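Local coordinates for ralf, proline/betaine transporter (Legionella pneumophila, PDB 4D7Q), which probably acts as a guanine nucleotide exchange factor through its Legionella Sec7 domain, fused here to the capping domain of a Rickettsia effector, at residues F257-K260 / Y264-S267; Q281-S286 / R290-E295. The protein carries 2 engineered substitutions. All coordinates share one frame; numbering follows the deposited sequence.

Interaction 1 (F257-K260 / Y264-S267); sequences FLSK and YKGS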
loop_
_atom_site.group_PDB
_atom_site.type_symbol
_atom_site.label_atom_id
_atom_site.label_comp_id
_atom_site.label_asym_id
_atom_site.label_seq_id
_atom_site.Cartn_x
_atom_site.Cartn_y
_atom_site.Cartn_z
ATOM N N PHE A 257 12.282 -9.111 -2.518
ATOM C CA PHE A 257 11.202 -9.887 -1.907
ATOM C C PHE A 257 9.853 -9.191 -2.225
ATOM O O PHE A 257 8.983 -9.802 -2.833
ATOM C CB PHE A 257 11.446 -10.057 -0.378
ATOM C CG PHE A 257 10.353 -10.836 0.332
ATOM C CD1 PHE A 257 9.142 -10.231 0.662
ATOM C CD2 PHE A 257 10.515 -12.186 0.623
ATOM C CE1 PHE A 257 8.098 -10.974 1.261
ATOM C CE2 PHE A 257 9.478 -12.920 1.230
ATOM C CZ PHE A 257 8.296 -12.290 1.597
ATOM N N LEU A 258 9.714 -7.905 -1.869
ATOM C CA LEU A 258 8.503 -7.122 -2.123
ATOM C C LEU A 258 8.092 -7.106 -3.616
ATOM O O LEU A 258 6.930 -7.291 -3.916
ATOM C CB LEU A 258 8.656 -5.690 -1.572
ATOM C CG LEU A 258 7.376 -4.802 -1.601
ATOM C CD1 LEU A 258 6.262 -5.404 -0.771
ATOM C CD2 LEU A 258 7.680 -3.420 -1.100
ATOM N N SER A 259 9.056 -6.881 -4.524
ATOM C CA SER A 259 8.876 -6.886 -5.971
ATOM C C SER A 259 8.207 -8.199 -6.449
ATOM O O SER A 259 7.308 -8.166 -7.287
ATOM C CB SER A 259 10.235 -6.732 -6.650
ATOM O OG SER A 259 10.044 -6.346 -8.001
ATOM N N LYS A 260 8.672 -9.356 -5.922
ATOM C CA LYS A 260 8.144 -10.666 -6.289
ATOM C C LYS A 260 6.704 -10.841 -5.833
ATOM O O LYS A 260 5.899 -11.360 -6.588
ATOM C CB LYS A 260 9.018 -11.788 -5.713
ATOM C CG LYS A 260 10.342 -11.933 -6.449
ATOM C CD LYS A 260 11.174 -13.022 -5.791
ATOM C CE LYS A 260 12.455 -13.312 -6.534
ATOM N NZ LYS A 260 13.190 -14.393 -5.834
ATOM N N TYR A 264 5.884 -4.806 -7.940
ATOM C CA TYR A 264 6.422 -3.449 -7.899
ATOM C C TYR A 264 7.844 -3.487 -8.386
ATOM O O TYR A 264 8.684 -4.111 -7.733
ATOM C CB TYR A 264 6.349 -2.920 -6.458
ATOM C CG TYR A 264 6.947 -1.556 -6.213
ATOM C CD1 TYR A 264 6.563 -0.453 -6.978
ATOM C CD2 TYR A 264 7.768 -1.329 -5.116
ATOM C CE1 TYR A 264 7.063 0.823 -6.711
ATOM C CE2 TYR A 264 8.289 -0.063 -4.845
ATOM C CZ TYR A 264 7.939 1.008 -5.648
ATOM O OH TYR A 264 8.434 2.245 -5.337
ATOM N N LYS A 265 8.099 -2.885 -9.560
ATOM C CA LYS A 265 9.428 -2.868 -10.176
ATOM C C LYS A 265 10.268 -1.701 -9.655
ATOM O O LYS A 265 11.488 -1.711 -9.796
ATOM C CB LYS A 265 9.351 -2.835 -11.717
ATOM C CG LYS A 265 8.629 -4.018 -12.363
ATOM C CD LYS A 265 9.378 -5.345 -12.156
ATOM C CE LYS A 265 8.494 -6.535 -12.397
ATOM N NZ LYS A 265 9.256 -7.812 -12.321
ATOM N N GLY A 266 9.614 -0.720 -9.052
ATOM C CA GLY A 266 10.295 0.442 -8.507
ATOM C C GLY A 266 9.643 1.741 -8.909
ATOM O O GLY A 266 8.644 1.753 -9.652
ATOM N N SER A 267 10.209 2.841 -8.402
ATOM C CA SER A 267 9.677 4.184 -8.648
ATOM C C SER A 267 10.627 5.086 -9.420
ATOM O O SER A 267 11.807 5.205 -9.078
ATOM C CB SER A 267 9.289 4.867 -7.337
ATOM O OG SER A 267 8.069 4.379 -6.802
HETATM O O HOH W 1 9.150 -8.271 -9.675
#
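Ser-259 reaches from the middle of the short helix 256-262 to the backbone of Tyr-264, the first residue of strand 264-271, in a tight helix-to-strand connection of the capping domain, the Rickettsia part of this chimera. One direct hydrogen bond carries the contact: Ser-259 OG donates to Tyr-264 O over 2.6 Å. The hydroxyl stands anti to its own backbone N (chi1 -163°) and approaches above the carbonyl plane, 41° out of it, rather than along a lone pair. A CA-H...O contact supports it, with Ser-259 CA 3.3 Å from Tyr-264 O, so both the hydroxyl and the alpha carbon of one serine address a single carbonyl oxygen.

Water extends the polar link. Water 1 donates to Ser-259 OG at 2.7 Å and accepts from Lys-265 NZ, tying the helix to a lysine whose chain folds back toward it; the same NZ also bonds Ser-286. At the end of the helix, Thr-262 OG1 bonds both Leu-258 O and Tyr-264 N.

Within the strand, Gly-266 N lies over one face of the Tyr-264 ring, 3.7 Å above its plane and offset toward the rim. Ser-267 OG lies at the ring's edge, in its plane, and accepts from Tyr-264 OH at 2.6 Å; Ser-267 OG is bonded in addition to Glu-279.

Interaction 2 (Q281-S286 / R290-E295); sequences QVYKPS and RWFLGE
With CG anti to the backbone N (chi1 -176°), Leu-293 sends its two methyls to the chain of 281-286, while Tyr-283, whose CG lies anti to its carbonyl carbon (chi1 -62°), turns its CB toward Leu-293 and its ring atom CE2 toward Phe-292. The packing is apolar. Leu-293 CD1 rests 3.6 Å from Tyr-283 CB, and its twin CD2 lies against the peptide link between Lys-284 and Pro-285, 3.5 Å from Pro-285 N. The Leu-293 side chain crosses that of Pro-285 at about a right angle. Tyr-283 CE2 meets the edge of the Phe-292 ring near its plane, 4.1 Å from Phe-292 CE2, while the two side chains run at a slant to each other. Farther along, Pro-285 CG closes to 3.2 Å on Glu-295 O. The tyrosine hydroxyl is held in the plane of an amide carbonyl, Tyr-283 OH donating to Gln-281 OE1 at 2.8 Å, and it bonds Ala-110 N as well. Gly-294 ends the helical turn with positive phi, its N bonded to Arg-290 O. The contact thus packs the short helix 290-293 against the end of strand 277-283, within the capping domain; strand 297-303 touches Leu-293 through Lys-298, and helix 135-152 of the Sec7 part packs on Trp-291.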
loop_
_atom_site.group_PDB
_atom_site.type_symbol
_atom_site.label_atom_id
_atom_site.label_comp_id
_atom_site.label_asym_id
_atom_site.label_seq_id
_atom_site.Cartn_x
_atom_site.Cartn_y
_atom_site.Cartn_z
ATOM N N GLN A 281 5.074 4.897 -10.010
ATOM C CA GLN A 281 5.205 3.544 -9.456
ATOM C C GLN A 281 4.864 2.582 -10.580
ATOM O O GLN A 281 3.789 2.694 -11.170
ATOM C CB GLN A 281 4.277 3.321 -8.285
ATOM C CG GLN A 281 4.572 4.197 -7.068
ATOM C CD GLN A 281 3.476 3.986 -6.061
ATOM O OE1 GLN A 281 3.165 2.856 -5.689
ATOM N NE2 GLN A 281 2.817 5.055 -5.660
ATOM N N VAL A 282 5.823 1.694 -10.917
ATOM C CA VAL A 282 5.750 0.701 -11.999
ATOM C C VAL A 282 5.506 -0.705 -11.408
ATOM O O VAL A 282 6.290 -1.179 -10.579
ATOM C CB VAL A 282 7.017 0.712 -12.915
ATOM C CG1 VAL A 282 6.941 -0.396 -13.992
ATOM C CG2 VAL A 282 7.227 2.089 -13.574
ATOM N N TYR A 283 4.455 -1.370 -11.908
ATOM C CA TYR A 283 4.044 -2.727 -11.545
ATOM C C TYR A 283 3.904 -3.572 -12.758
ATOM O O TYR A 283 3.237 -3.183 -13.718
ATOM C CB TYR A 283 2.689 -2.729 -10.826
ATOM C CG TYR A 283 2.705 -1.970 -9.527
ATOM C CD1 TYR A 283 2.558 -0.581 -9.505
ATOM C CD2 TYR A 283 2.890 -2.628 -8.316
ATOM C CE1 TYR A 283 2.621 0.130 -8.313
ATOM C CE2 TYR A 283 2.905 -1.931 -7.115
ATOM C CZ TYR A 283 2.757 -0.553 -7.118
ATOM O OH TYR A 283 2.816 0.135 -5.937
ATOM N N LYS A 284 4.509 -4.742 -12.726
ATOM C CA LYS A 284 4.391 -5.695 -13.829
ATOM C C LYS A 284 4.188 -7.097 -13.218
ATOM O O LYS A 284 4.816 -7.381 -12.180
ATOM C CB LYS A 284 5.638 -5.670 -14.739
ATOM C CG LYS A 284 5.841 -4.358 -15.520
ATOM C CD LYS A 284 6.755 -4.511 -16.733
ATOM C CE LYS A 284 8.186 -4.816 -16.359
ATOM N NZ LYS A 284 8.924 -5.454 -17.483
ATOM N N PRO A 285 3.311 -7.952 -13.813
ATOM C CA PRO A 285 3.128 -9.329 -13.287
ATOM C C PRO A 285 4.449 -10.019 -12.968
ATOM O O PRO A 285 5.383 -10.002 -13.767
ATOM C CB PRO A 285 2.362 -10.046 -14.415
ATOM C CG PRO A 285 1.574 -8.955 -15.029
ATOM C CD PRO A 285 2.487 -7.748 -15.026
ATOM N N SER A 286 4.528 -10.553 -11.764
ATOM C CA SER A 286 5.712 -11.187 -11.266
ATOM C C SER A 286 5.404 -12.575 -10.690
ATOM O O SER A 286 4.295 -12.967 -10.618
ATOM C CB SER A 286 6.342 -10.297 -10.201
ATOM O OG SER A 286 6.805 -9.112 -10.752
ATOM N N ARG A 290 0.190 -12.184 -8.249
ATOM C CA ARG A 290 -1.122 -12.197 -8.839
ATOM C C ARG A 290 -2.210 -11.809 -7.866
ATOM O O ARG A 290 -3.141 -11.147 -8.218
ATOM C CB ARG A 290 -1.425 -13.545 -9.490
ATOM C CG ARG A 290 -2.493 -13.539 -10.542
ATOM C CD ARG A 290 -2.628 -14.811 -11.347
ATOM N NE ARG A 290 -1.942 -15.955 -10.800
ATOM C CZ ARG A 290 -2.352 -16.662 -9.768
ATOM N NH1 ARG A 290 -3.481 -16.396 -9.165
ATOM N NH2 ARG A 290 -1.626 -17.668 -9.361
ATOM N N TRP A 291 -2.069 -12.204 -6.621
ATOM C CA TRP A 291 -3.175 -11.888 -5.724
ATOM C C TRP A 291 -3.245 -10.391 -5.440
ATOM O O TRP A 291 -4.301 -9.864 -5.093
ATOM C CB TRP A 291 -3.041 -12.666 -4.414
ATOM C CG TRP A 291 -1.774 -12.377 -3.670
ATOM C CD1 TRP A 291 -0.642 -13.138 -3.653
ATOM C CD2 TRP A 291 -1.508 -11.244 -2.836
ATOM N NE1 TRP A 291 0.313 -12.550 -2.858
ATOM C CE2 TRP A 291 -0.195 -11.385 -2.345
ATOM C CE3 TRP A 291 -2.253 -10.122 -2.456
ATOM C CZ2 TRP A 291 0.390 -10.448 -1.495
ATOM C CZ3 TRP A 291 -1.671 -9.194 -1.611
ATOM C CH2 TRP A 291 -0.362 -9.363 -1.140
ATOM N N PHE A 292 -2.111 -9.713 -5.588
ATOM C CA PHE A 292 -2.042 -8.268 -5.347
ATOM C C PHE A 292 -2.334 -7.452 -6.586
ATOM O O PHE A 292 -3.028 -6.439 -6.512
ATOM C CB PHE A 292 -0.635 -7.890 -4.829
ATOM C CG PHE A 292 -0.489 -6.439 -4.420
ATOM C CD1 PHE A 292 -1.063 -5.966 -3.235
ATOM C CD2 PHE A 292 0.182 -5.534 -5.235
ATOM C CE1 PHE A 292 -0.930 -4.623 -2.865
ATOM C CE2 PHE A 292 0.331 -4.199 -4.845
ATOM C CZ PHE A 292 -0.211 -3.762 -3.660
ATOM N N LEU A 293 -1.758 -7.879 -7.721
ATOM C CA LEU A 293 -1.799 -7.133 -8.965
ATOM C C LEU A 293 -2.776 -7.669 -10.009
ATOM O O LEU A 293 -3.172 -6.936 -10.917
ATOM C CB LEU A 293 -0.368 -7.121 -9.539
ATOM C CG LEU A 293 -0.099 -6.311 -10.811
ATOM C CD1 LEU A 293 -0.257 -4.813 -10.567
ATOM C CD2 LEU A 293 1.226 -6.643 -11.394
ATOM N N GLY A 294 -3.097 -8.943 -9.933
ATOM C CA GLY A 294 -3.880 -9.538 -11.007
ATOM C C GLY A 294 -2.932 -9.883 -12.145
ATOM O O GLY A 294 -1.713 -9.941 -11.957
ATOM N N GLU A 295 -3.462 -10.054 -13.341
ATOM C CA GLU A 295 -2.663 -10.509 -14.476
ATOM C C GLU A 295 -2.057 -9.430 -15.358
ATOM O O GLU A 295 -1.303 -9.763 -16.275
ATOM C CB GLU A 295 -3.476 -11.509 -15.322
ATOM C CG GLU A 295 -3.951 -12.739 -14.555
ATOM C CD GLU A 295 -4.749 -13.758 -15.352
ATOM O OE1 GLU A 295 -5.465 -13.372 -16.306
ATOM O OE2 GLU A 295 -4.674 -14.953 -14.998
#

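How the interactions relate
Interaction 1 closes before interaction 2 opens, and their centres lie about 9 Å apart on the same side of the chain's centre. Both belong to the Rickettsia-derived capping domain and reach its antiparallel sheet through consecutive, neighbouring strands, 264-271 and 277-283. The strands meet directly where Lys-265 N lies 2.7 Å from Val-282 O and Gly-266 O lies 3.1 Å from Val-282 N, both probable hydrogen bonds. In each contact a short helix packs at a strand end: 256-262 leads into its strand, whereas 290-293 follows its own. Both helices also contact the Legionella Sec7 part, so this corner of the sheet lies at the interface between the two parts of the chimera, a pairing made by engineering.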